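Regulatory protein YycH-like domain-containing protein (Eubacterium rectale, PDB 5COZ) is of unknown function but is named for a YycH-like domain and is probably a secreted lipoprotein, consistent with a regulatory role. Local coordinates at residues T143-S146 with P147-K151; V173-A176 with K177-E180; S281-V284 with D285-K289. All coordinates share one frame; numbering follows the deposited sequence. Where two conformers were deposited one is given.

Contact 1. Residues T143-S146 with P147-K151; sequences TYYS and PFNDK
Y145 lays the CD1–CE1 side of its ring along the carboxamide of N149, where the chain has doubled back on itself. The nearest side-chain atoms are CD1 of Y145 and OD1 of N149, 3.6 Å apart, and the ring and amide planes stand 51° to each other, so this is an oblique approach, not a stack. N149 takes a left-handed backbone conformation, and its CG swings opposite the backbone N (chi1 -161°) to meet the tyrosine. The amide is then held from two directions: NZ of K151 donates to OD1 of N149 over 2.8 Å, at a C=O...N angle of 143° and slightly off the carbonyl plane, while ND2 is tied to Y326. To get there the lysine chain runs extended from CB to CE and bends at its last torsion, which leaves NZ near the plane of the Y145 ring, at its edge. A water 2.9 Å from that same NZ of K151 also lies 2.6 Å from O of T143, so the ammonium joins both limbs of the turn. A second water passes between O of Y144 and N of K151. In the backbone, N of N149 makes a weak bond to O of Y145, 2.8 Å long but bent. Further round the turn, CG of P147 sits over the centre of the F148 ring, 3.6 Å above its plane. Y145 itself is pinned at the far end, its OH bonded to the carbonyl of L343 and its ring edge-to-face with Y324. The peptide bond between S146 and P147 is cis, and Y145 to F148, with the proline third, has the backbone shape of a type VIa1 beta turn.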
ATOM      1  N   THR A 143      -9.451  -0.935  -0.385  1.00  9.31           N
ATOM      2  CA  THR A 143      -8.030  -0.725  -0.225  1.00  8.60           C
ATOM      3  C   THR A 143      -7.167  -1.442  -1.265  1.00  9.93           C
ATOM      4  O   THR A 143      -5.956  -1.232  -1.221  1.00 11.46           O
ATOM      5  CB  THR A 143      -7.579  -1.190   1.174  1.00 12.38           C
ATOM      6  OG1 THR A 143      -7.822  -2.596   1.284  1.00 13.31           O
ATOM      7  CG2 THR A 143      -8.307  -0.438   2.315  1.00 14.30           C
ATOM      8  N   TYR A 144      -7.728  -2.349  -2.093  1.00  8.85           N
ATOM      9  CA  TYR A 144      -6.908  -3.149  -3.003  1.00  8.37           C
ATOM     10  C   TYR A 144      -6.661  -2.466  -4.323  1.00 10.24           C
ATOM     11  O   TYR A 144      -7.579  -1.942  -4.957  1.00 10.86           O
ATOM     12  CB  TYR A 144      -7.566  -4.508  -3.286  1.00  9.36           C
ATOM     13  CG  TYR A 144      -7.640  -5.399  -2.071  1.00 11.90           C
ATOM     14  CD1 TYR A 144      -8.689  -5.289  -1.161  1.00 15.57           C
ATOM     15  CD2 TYR A 144      -6.679  -6.374  -1.841  1.00 14.29           C
ATOM     16  CE1 TYR A 144      -8.733  -6.077  -0.012  1.00 16.83           C
ATOM     17  CE2 TYR A 144      -6.720  -7.178  -0.704  1.00 15.96           C
ATOM     18  CZ  TYR A 144      -7.754  -7.035   0.201  1.00 21.61           C
ATOM     19  OH  TYR A 144      -7.789  -7.850   1.314  1.00 26.37           O
ATOM     20  N   TYR A 145      -5.404  -2.559  -4.784  1.00  8.59           N
ATOM     21  CA  TYR A 145      -5.057  -2.029  -6.105  1.00  7.14           C
ATOM     22  C   TYR A 145      -5.805  -2.825  -7.195  1.00 11.19           C
ATOM     23  O   TYR A 145      -6.353  -2.238  -8.129  1.00 10.51           O
ATOM     24  CB  TYR A 145      -3.543  -2.147  -6.318  1.00  8.22           C
ATOM     25  CG  TYR A 145      -3.111  -1.710  -7.696  1.00  7.46           C
ATOM     26  CD1 TYR A 145      -3.052  -0.355  -8.031  1.00  8.57           C
ATOM     27  CD2 TYR A 145      -2.756  -2.644  -8.663  1.00  6.05           C
ATOM     28  CE1 TYR A 145      -2.686   0.059  -9.308  1.00  7.75           C
ATOM     29  CE2 TYR A 145      -2.363  -2.242  -9.942  1.00  5.96           C
ATOM     30  CZ  TYR A 145      -2.340  -0.888 -10.255  1.00  7.86           C
ATOM     31  OH  TYR A 145      -1.999  -0.467 -11.507  1.00  8.90           O
ATOM     32  N   SER A 146      -5.807  -4.169  -7.077  0.50  8.97           N
ATOM     33  CA  SER A 146      -6.505  -5.017  -8.037  0.50 10.16           C
ATOM     34  C   SER A 146      -7.978  -5.117  -7.714  0.50 14.48           C
ATOM     35  O   SER A 146      -8.344  -5.255  -6.539  0.50 14.37           O
ATOM     36  CB  SER A 146      -5.931  -6.430  -8.023  0.50 12.96           C
ATOM     37  OG  SER A 146      -4.576  -6.448  -8.420  0.50 12.60           O
ATOM     38  N   PRO A 147      -8.845  -5.182  -8.725  1.00 11.81           N
ATOM     39  CA  PRO A 147      -8.597  -5.108 -10.182  1.00 10.52           C
ATOM     40  C   PRO A 147      -8.792  -3.733 -10.825  1.00 10.80           C
ATOM     41  O   PRO A 147      -8.483  -3.588 -12.005  1.00 10.04           O
ATOM     42  CB  PRO A 147      -9.660  -6.072 -10.733  1.00 13.19           C
ATOM     43  CG  PRO A 147     -10.852  -5.877  -9.793  1.00 17.90           C
ATOM     44  CD  PRO A 147     -10.285  -5.419  -8.449  1.00 14.47           C
ATOM     45  N   PHE A 148      -9.291  -2.738 -10.079  1.00 10.95           N
ATOM     46  CA  PHE A 148      -9.629  -1.450 -10.690  1.00 11.01           C
ATOM     47  C   PHE A 148      -8.956  -0.237 -10.059  1.00 13.48           C
ATOM     48  O   PHE A 148      -9.063   0.869 -10.604  1.00 14.18           O
ATOM     49  CB  PHE A 148     -11.156  -1.224 -10.598  1.00 14.07           C
ATOM     50  CG  PHE A 148     -12.007  -2.360 -11.119  1.00 17.44           C
ATOM     51  CD1 PHE A 148     -11.852  -2.829 -12.419  1.00 20.37           C
ATOM     52  CD2 PHE A 148     -12.988  -2.938 -10.320  1.00 22.47           C
ATOM     53  CE1 PHE A 148     -12.648  -3.884 -12.903  1.00 23.02           C
ATOM     54  CE2 PHE A 148     -13.800  -3.970 -10.810  1.00 26.26           C
ATOM     55  CZ  PHE A 148     -13.615  -4.444 -12.095  1.00 24.13           C
ATOM     56  N   ASN A 149      -8.271  -0.428  -8.927  1.00  9.54           N
ATOM     57  CA  ASN A 149      -7.655   0.675  -8.171  1.00  9.55           C
ATOM     58  C   ASN A 149      -8.732   1.701  -7.779  1.00 14.40           C
ATOM     59  O   ASN A 149      -8.539   2.915  -7.944  1.00 12.36           O
ATOM     60  CB  ASN A 149      -6.491   1.334  -8.919  1.00  9.80           C
ATOM     61  CG  ASN A 149      -5.618   2.119  -7.975  1.00 10.57           C
ATOM     62  OD1 ASN A 149      -5.574   1.806  -6.767  1.00 11.05           O
ATOM     63  ND2 ASN A 149      -4.878   3.111  -8.500  1.00 13.44           N
ATOM     64  N   ASP A 150      -9.833   1.163  -7.226  1.00 16.65           N
ATOM     65  CA  ASP A 150     -11.011   1.937  -6.840  0.60 18.70           C
ATOM     66  C   ASP A 150     -10.650   3.104  -5.903  1.00 19.17           C
ATOM     67  O   ASP A 150     -11.269   4.172  -6.013  1.00 18.35           O
ATOM     68  CB  ASP A 150     -12.052   1.012  -6.182  0.60 22.12           C
ATOM     69  CG  ASP A 150     -12.647  -0.039  -7.110  0.60 39.93           C
ATOM     70  OD1 ASP A 150     -13.236   0.346  -8.148  0.60 42.19           O
ATOM     71  OD2 ASP A 150     -12.576  -1.243  -6.769  0.60 47.87           O
ATOM     72  N   LYS A 151      -9.632   2.943  -5.042  1.00 11.17           N
ATOM     73  CA  LYS A 151      -9.240   4.004  -4.105  1.00  9.47           C
ATOM     74  C   LYS A 151      -8.852   5.310  -4.776  1.00 11.79           C
ATOM     75  O   LYS A 151      -8.972   6.383  -4.169  1.00  9.64           O
ATOM     76  CB  LYS A 151      -8.064   3.561  -3.192  1.00 10.79           C
ATOM     77  CG  LYS A 151      -6.701   3.372  -3.895  1.00 14.02           C
ATOM     78  CD  LYS A 151      -5.643   2.835  -2.924  1.00 11.57           C
ATOM     79  CE  LYS A 151      -4.228   2.968  -3.503  1.00 15.19           C
ATOM     80  NZ  LYS A 151      -3.975   1.938  -4.529  1.00 12.38           N
TER
HETATM   81  O   HOH W   1      -4.047  -0.317  -2.785  1.00 16.79           O
HETATM   82  O   HOH W   2      -8.112   0.549  -4.056  0.60 14.42           O
HETATM   83  O   HOH W   3      -9.603  -2.135  -7.063  1.00 19.38           O

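Contact 2. Residues V173-A176 with K177-E180; sequences VKTA and KELE
E178 reaches back one helical turn over K174 and T175. CB of E178 lies 3.5 Å from the carbonyl O of T175. The first torsion sets CG opposite the carbonyl carbon (chi1 -67°), and this puts CG of E178 only 3.2 Å from O of K174, the same oxygen that accepts the backbone N-H of E178. From there the chain runs on extended, and CD passes over that carbonyl to bring the carboxylate beside the preceding turn. The two oxygens then part company. OE2 of E178 comes within 3.7 Å of CE of K174, but the lysine bends at its last torsion and its NZ stops 4.4 Å from OE2 of E178, too far for a salt bridge. A water fills in, donating to OE2 of E178 over 2.7 Å and accepting a weak bond from NZ of K174. The direct ionic partner of OE2 is K85, on helix 73-87. OE1 turns toward T175 and takes a bond from another water, 3.0 Å from OE1 of E178, which also donates to OG1 of T175. That hydroxyl is bonded to the carbonyl of L171 as well. On the buried side, T175 and L179 lie side by side, CG2 of T175 being 4.2 Å from CD1 of L179, with both side chains against L256 and the leucine also on L79 and L83. E180, with positive phi, ends the helix in a Schellman motif. The direct ionic bond of the glutamate thus leads out of this helix, joining 165-178 to helix 73-87 through K85, while K174 is linked to it through water and probably adds a weaker, longer-range attraction.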
ATOM      1  N   VAL A 173       1.107  10.434  11.576  1.00 10.30           N
ATOM      2  CA  VAL A 173       2.567  10.324  11.738  1.00 10.40           C
ATOM      3  C   VAL A 173       2.895  10.011  13.211  1.00 13.60           C
ATOM      4  O   VAL A 173       3.711   9.130  13.497  1.00 12.65           O
ATOM      5  CB  VAL A 173       3.238  11.631  11.219  1.00 12.95           C
ATOM      6  CG1 VAL A 173       4.690  11.746  11.707  1.00 13.62           C
ATOM      7  CG2 VAL A 173       3.175  11.704   9.690  1.00 13.09           C
ATOM      8  N   LYS A 174       2.211  10.698  14.136  1.00 11.92           N
ATOM      9  CA  LYS A 174       2.386  10.485  15.577  1.00 11.37           C
ATOM     10  C   LYS A 174       1.976   9.048  15.950  1.00 13.31           C
ATOM     11  O   LYS A 174       2.680   8.395  16.720  1.00 14.08           O
ATOM     12  CB  LYS A 174       1.567  11.527  16.362  1.00 14.43           C
ATOM     13  CG  LYS A 174       1.600  11.382  17.880  1.00 21.96           C
ATOM     14  CD  LYS A 174       0.518  12.287  18.485  1.00 28.93           C
ATOM     15  CE  LYS A 174       0.334  12.105  19.974  1.00 44.38           C
ATOM     16  NZ  LYS A 174       1.377  12.821  20.749  1.00 55.76           N
ATOM     17  N   THR A 175       0.901   8.523  15.328  1.00 11.37           N
ATOM     18  CA  THR A 175       0.433   7.159  15.624  1.00 10.88           C
ATOM     19  C   THR A 175       1.433   6.108  15.117  1.00 12.16           C
ATOM     20  O   THR A 175       1.720   5.148  15.827  1.00 12.51           O
ATOM     21  CB  THR A 175      -0.964   6.939  15.029  1.00 14.52           C
ATOM     22  OG1 THR A 175      -1.831   7.956  15.548  1.00 15.33           O
ATOM     23  CG2 THR A 175      -1.541   5.569  15.380  1.00 15.25           C
ATOM     24  N   ALA A 176       1.955   6.282  13.886  1.00 10.40           N
ATOM     25  CA  ALA A 176       2.940   5.323  13.379  1.00 10.53           C
ATOM     26  C   ALA A 176       4.186   5.326  14.276  1.00 12.84           C
ATOM     27  O   ALA A 176       4.763   4.275  14.526  1.00 11.07           O
ATOM     28  CB  ALA A 176       3.313   5.658  11.934  1.00 11.16           C
ATOM     29  N   LYS A 177       4.584   6.519  14.792  1.00 11.85           N
ATOM     30  CA  LYS A 177       5.741   6.633  15.686  1.00 12.22           C
ATOM     31  C   LYS A 177       5.462   5.891  16.993  1.00 14.55           C
ATOM     32  O   LYS A 177       6.317   5.125  17.445  1.00 15.33           O
ATOM     33  CB  LYS A 177       6.069   8.103  15.946  1.00 13.78           C
ATOM     34  CG  LYS A 177       7.336   8.329  16.767  1.00 21.47           C
ATOM     35  CD  LYS A 177       7.547   9.822  16.986  1.00 34.00           C
ATOM     36  CE  LYS A 177       8.631  10.130  17.994  1.00 48.35           C
ATOM     37  NZ  LYS A 177       9.988   9.868  17.446  1.00 60.02           N
ATOM     38  N   GLU A 178       4.267   6.086  17.586  1.00 13.66           N
ATOM     39  CA  GLU A 178       3.853   5.366  18.810  1.00 15.09           C
ATOM     40  C   GLU A 178       3.880   3.868  18.612  1.00 16.53           C
ATOM     41  O   GLU A 178       4.232   3.123  19.526  1.00 16.89           O
ATOM     42  CB  GLU A 178       2.414   5.723  19.202  1.00 17.65           C
ATOM     43  CG  GLU A 178       2.150   7.139  19.653  1.00 32.37           C
ATOM     44  CD  GLU A 178       0.682   7.488  19.858  1.00 51.66           C
ATOM     45  OE1 GLU A 178      -0.207   6.777  19.328  1.00 45.46           O
ATOM     46  OE2 GLU A 178       0.423   8.490  20.557  1.00 40.91           O
ATOM     47  N   LEU A 179       3.493   3.408  17.402  1.00 11.59           N
ATOM     48  CA  LEU A 179       3.453   1.978  17.109  1.00 10.96           C
ATOM     49  C   LEU A 179       4.836   1.405  16.818  1.00 12.75           C
ATOM     50  O   LEU A 179       4.980   0.190  16.636  1.00 12.59           O
ATOM     51  CB  LEU A 179       2.531   1.740  15.887  1.00 11.11           C
ATOM     52  CG  LEU A 179       1.032   1.872  16.124  1.00 14.18           C
ATOM     53  CD1 LEU A 179       0.286   1.866  14.785  1.00 13.46           C
ATOM     54  CD2 LEU A 179       0.499   0.763  17.057  1.00 16.59           C
ATOM     55  N   GLU A 180       5.853   2.297  16.706  1.00 10.92           N
ATOM     56  CA  GLU A 180       7.239   1.931  16.435  1.00 11.47           C
ATOM     57  C   GLU A 180       7.352   1.287  15.061  1.00 11.35           C
ATOM     58  O   GLU A 180       8.132   0.356  14.849  1.00 12.66           O
ATOM     59  CB  GLU A 180       7.849   1.037  17.544  1.00 13.92           C
ATOM     60  CG  GLU A 180       7.704   1.646  18.931  1.00 17.54           C
ATOM     61  CD  GLU A 180       8.149   0.751  20.070  1.00 33.16           C
ATOM     62  OE1 GLU A 180       7.717  -0.421  20.119  1.00 30.10           O
ATOM     63  OE2 GLU A 180       8.881   1.248  20.953  1.00 32.05           O
TER
HETATM   64  O   HOH W   4       2.645   9.906  20.913  1.00 28.44           O
HETATM   65  O   HOH W   5      -2.762   7.805  18.264  1.00 28.29           O

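Contact 3. Residues S281-V284 with D285-K289; sequences SKEV and DKLKK
Between S281 and K288 the backbone runs in regular alpha-helical geometry, with D285, K286, L287 and K288 each donating to the carbonyl four residues back; the straightest bond, from N of L287 to O of E283, has an N-H...O angle of 169°. E283 crosses its partner L287 on the buried flank. Its CG stands opposite the backbone N, and the chain then bends at chi2 (71°), folding the carboxylate back toward the leucine: OE2 of E283 lies 3.6 Å from CD2 of L287, and CG of E283 is 3.8 Å from CD1 of L287. This flank seats helix 276-288 on the mixed sheet, where E283 and L287 both touch Y325 and L287 also rests on I296 and V298. OE1 of E283 is hydrogen-bonded to the hydroxyl of Y347, while OE2 lies close to the like-charged D345. A leucine in place of E283 would probably leave the Y347 hydroxyl without its partner here. K286 lies alongside E283, pointing the same way; in one of its two conformers its NZ forms a salt bridge with D345, which probably eases the repulsion between the two acids. Away from the sheet, V284 meets the extended K288, CG1 of V284 being 3.8 Å from CE of K288, and the valine also packs on Y16 of helix 16-22. At the exposed end NZ of K289 forms a long salt bridge, 3.5 Å, with OD2 of D285, and donates to O of D285 from above its carbonyl plane.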
ATOM      1  N   SER A 281      11.773   2.800 -20.562  1.00  9.55           N
ATOM      2  CA  SER A 281      11.918   2.474 -21.977  0.60  9.47           C
ATOM      3  C   SER A 281      11.661   0.970 -22.229  1.00 11.03           C
ATOM      4  O   SER A 281      10.999   0.623 -23.211  1.00 10.99           O
ATOM      5  CB  SER A 281      13.289   2.898 -22.484  0.60 11.81           C
ATOM      6  OG  SER A 281      14.284   2.153 -21.812  0.60 12.73           O
ATOM      7  N   LYS A 282      12.119   0.095 -21.335  1.00  8.70           N
ATOM      8  CA  LYS A 282      11.911  -1.337 -21.484  1.00  8.66           C
ATOM      9  C   LYS A 282      10.409  -1.669 -21.312  1.00  9.94           C
ATOM     10  O   LYS A 282       9.851  -2.479 -22.065  1.00  9.30           O
ATOM     11  CB  LYS A 282      12.779  -2.048 -20.428  1.00 12.88           C
ATOM     12  CG  LYS A 282      12.973  -3.500 -20.610  1.00 21.23           C
ATOM     13  CD  LYS A 282      14.217  -3.871 -19.840  1.00 17.17           C
ATOM     14  CE  LYS A 282      14.435  -5.314 -19.988  1.00 13.24           C
ATOM     15  NZ  LYS A 282      15.605  -5.689 -19.193  1.00 11.50           N
ATOM     16  N   GLU A 283       9.755  -1.010 -20.352  1.00  8.62           N
ATOM     17  CA  GLU A 283       8.332  -1.264 -20.103  1.00  8.17           C
ATOM     18  C   GLU A 283       7.472  -0.746 -21.270  1.00 10.26           C
ATOM     19  O   GLU A 283       6.540  -1.437 -21.680  1.00  8.90           O
ATOM     20  CB  GLU A 283       7.926  -0.617 -18.788  1.00 10.26           C
ATOM     21  CG  GLU A 283       6.439  -0.763 -18.483  1.00 11.40           C
ATOM     22  CD  GLU A 283       5.936  -2.141 -18.103  1.00 14.31           C
ATOM     23  OE1 GLU A 283       6.717  -3.121 -18.101  1.00 12.81           O
ATOM     24  OE2 GLU A 283       4.718  -2.238 -17.826  1.00 11.40           O
ATOM     25  N   VAL A 284       7.826   0.408 -21.851  1.00  7.68           N
ATOM     26  CA  VAL A 284       7.095   0.895 -23.026  1.00  7.42           C
ATOM     27  C   VAL A 284       7.266  -0.099 -24.183  1.00 10.83           C
ATOM     28  O   VAL A 284       6.297  -0.357 -24.903  1.00 10.50           O
ATOM     29  CB  VAL A 284       7.547   2.317 -23.388  1.00 11.02           C
ATOM     30  CG1 VAL A 284       7.236   2.676 -24.846  1.00 11.58           C
ATOM     31  CG2 VAL A 284       6.948   3.329 -22.426  1.00 11.54           C
ATOM     32  N   ASP A 285       8.485  -0.657 -24.378  1.00  9.61           N
ATOM     33  CA  ASP A 285       8.685  -1.611 -25.462  1.00 10.27           C
ATOM     34  C   ASP A 285       7.774  -2.834 -25.253  1.00 13.30           C
ATOM     35  O   ASP A 285       7.202  -3.334 -26.225  1.00 14.31           O
ATOM     36  CB  ASP A 285      10.156  -2.009 -25.542  1.00 12.29           C
ATOM     37  CG  ASP A 285      10.560  -2.611 -26.872  1.00 25.83           C
ATOM     38  OD1 ASP A 285      10.297  -1.962 -27.937  1.00 23.40           O
ATOM     39  OD2 ASP A 285      11.208  -3.681 -26.860  1.00 32.85           O
ATOM     40  N   LYS A 286       7.599  -3.270 -23.988  1.00 10.43           N
ATOM     41  CA  LYS A 286       6.725  -4.404 -23.669  0.60 10.25           C
ATOM     42  C   LYS A 286       5.263  -4.048 -23.932  1.00 13.55           C
ATOM     43  O   LYS A 286       4.546  -4.792 -24.595  1.00 14.48           O
ATOM     44  CB  LYS A 286       6.908  -4.813 -22.194  0.60 11.44           C
ATOM     45  CG  LYS A 286       6.013  -5.983 -21.735  0.60 14.89           C
ATOM     46  CD  LYS A 286       4.822  -5.534 -20.868  0.60 15.12           C
ATOM     47  CE  LYS A 286       4.206  -6.702 -20.127  0.60 21.13           C
ATOM     48  NZ  LYS A 286       2.929  -6.328 -19.453  0.60 16.02           N
ATOM     49  N   LEU A 287       4.816  -2.919 -23.378  1.00  9.89           N
ATOM     50  CA  LEU A 287       3.420  -2.493 -23.466  1.00 10.77           C
ATOM     51  C   LEU A 287       2.983  -2.260 -24.892  1.00 14.00           C
ATOM     52  O   LEU A 287       1.833  -2.529 -25.204  1.00 13.71           O
ATOM     53  CB  LEU A 287       3.185  -1.246 -22.619  1.00 10.13           C
ATOM     54  CG  LEU A 287       3.360  -1.445 -21.088  1.00 12.08           C
ATOM     55  CD1 LEU A 287       3.234  -0.127 -20.349  1.00 11.39           C
ATOM     56  CD2 LEU A 287       2.366  -2.455 -20.535  1.00 15.16           C
ATOM     57  N   LYS A 288       3.901  -1.838 -25.783  1.00 11.88           N
ATOM     58  CA  LYS A 288       3.552  -1.655 -27.202  1.00 12.54           C
ATOM     59  C   LYS A 288       3.080  -2.946 -27.830  1.00 18.02           C
ATOM     60  O   LYS A 288       2.291  -2.885 -28.776  1.00 19.25           O
ATOM     61  CB  LYS A 288       4.753  -1.110 -27.994  1.00 14.38           C
ATOM     62  CG  LYS A 288       5.001   0.379 -27.785  1.00 13.57           C
ATOM     63  CD  LYS A 288       6.264   0.773 -28.592  1.00 18.90           C
ATOM     64  CE  LYS A 288       6.589   2.236 -28.548  1.00 30.47           C
ATOM     65  NZ  LYS A 288       7.806   2.544 -29.365  1.00 33.71           N
ATOM     66  N   LYS A 289       3.533  -4.098 -27.307  1.00 16.60           N
ATOM     67  CA  LYS A 289       3.181  -5.434 -27.822  1.00 17.99           C
ATOM     68  C   LYS A 289       1.801  -5.889 -27.365  1.00 24.47           C
ATOM     69  O   LYS A 289       1.293  -6.895 -27.892  1.00 25.07           O
ATOM     70  CB  LYS A 289       4.206  -6.474 -27.342  1.00 20.62           C
ATOM     71  CG  LYS A 289       5.641  -6.254 -27.829  1.00 26.42           C
ATOM     72  CD  LYS A 289       6.542  -7.307 -27.191  1.00 30.81           C
ATOM     73  CE  LYS A 289       7.992  -7.190 -27.582  1.00 47.92           C
ATOM     74  NZ  LYS A 289       8.696  -6.171 -26.768  1.00 64.71           N
TER

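The three contacts come in series along the chain. Contact 1 sits in the loop between helices 130-137 and 165-178, contact 2 at the end of helix 165-178, and contact 3 on helix 276-288. Contact 2 packs on strands 211-220 and 252-258 of the antiparallel sheet, whereas contact 3 lies on the mixed sheet; their centres are about 40 Å apart, on opposite sides of the chain's centre. Contact 1, with its centre about 26 Å from that of contact 2 and 23 Å from that of contact 3, touches strands of both sheets, 338-348 of one and 188-192 and 211-220 of the other, and so joins the two halves of the protein.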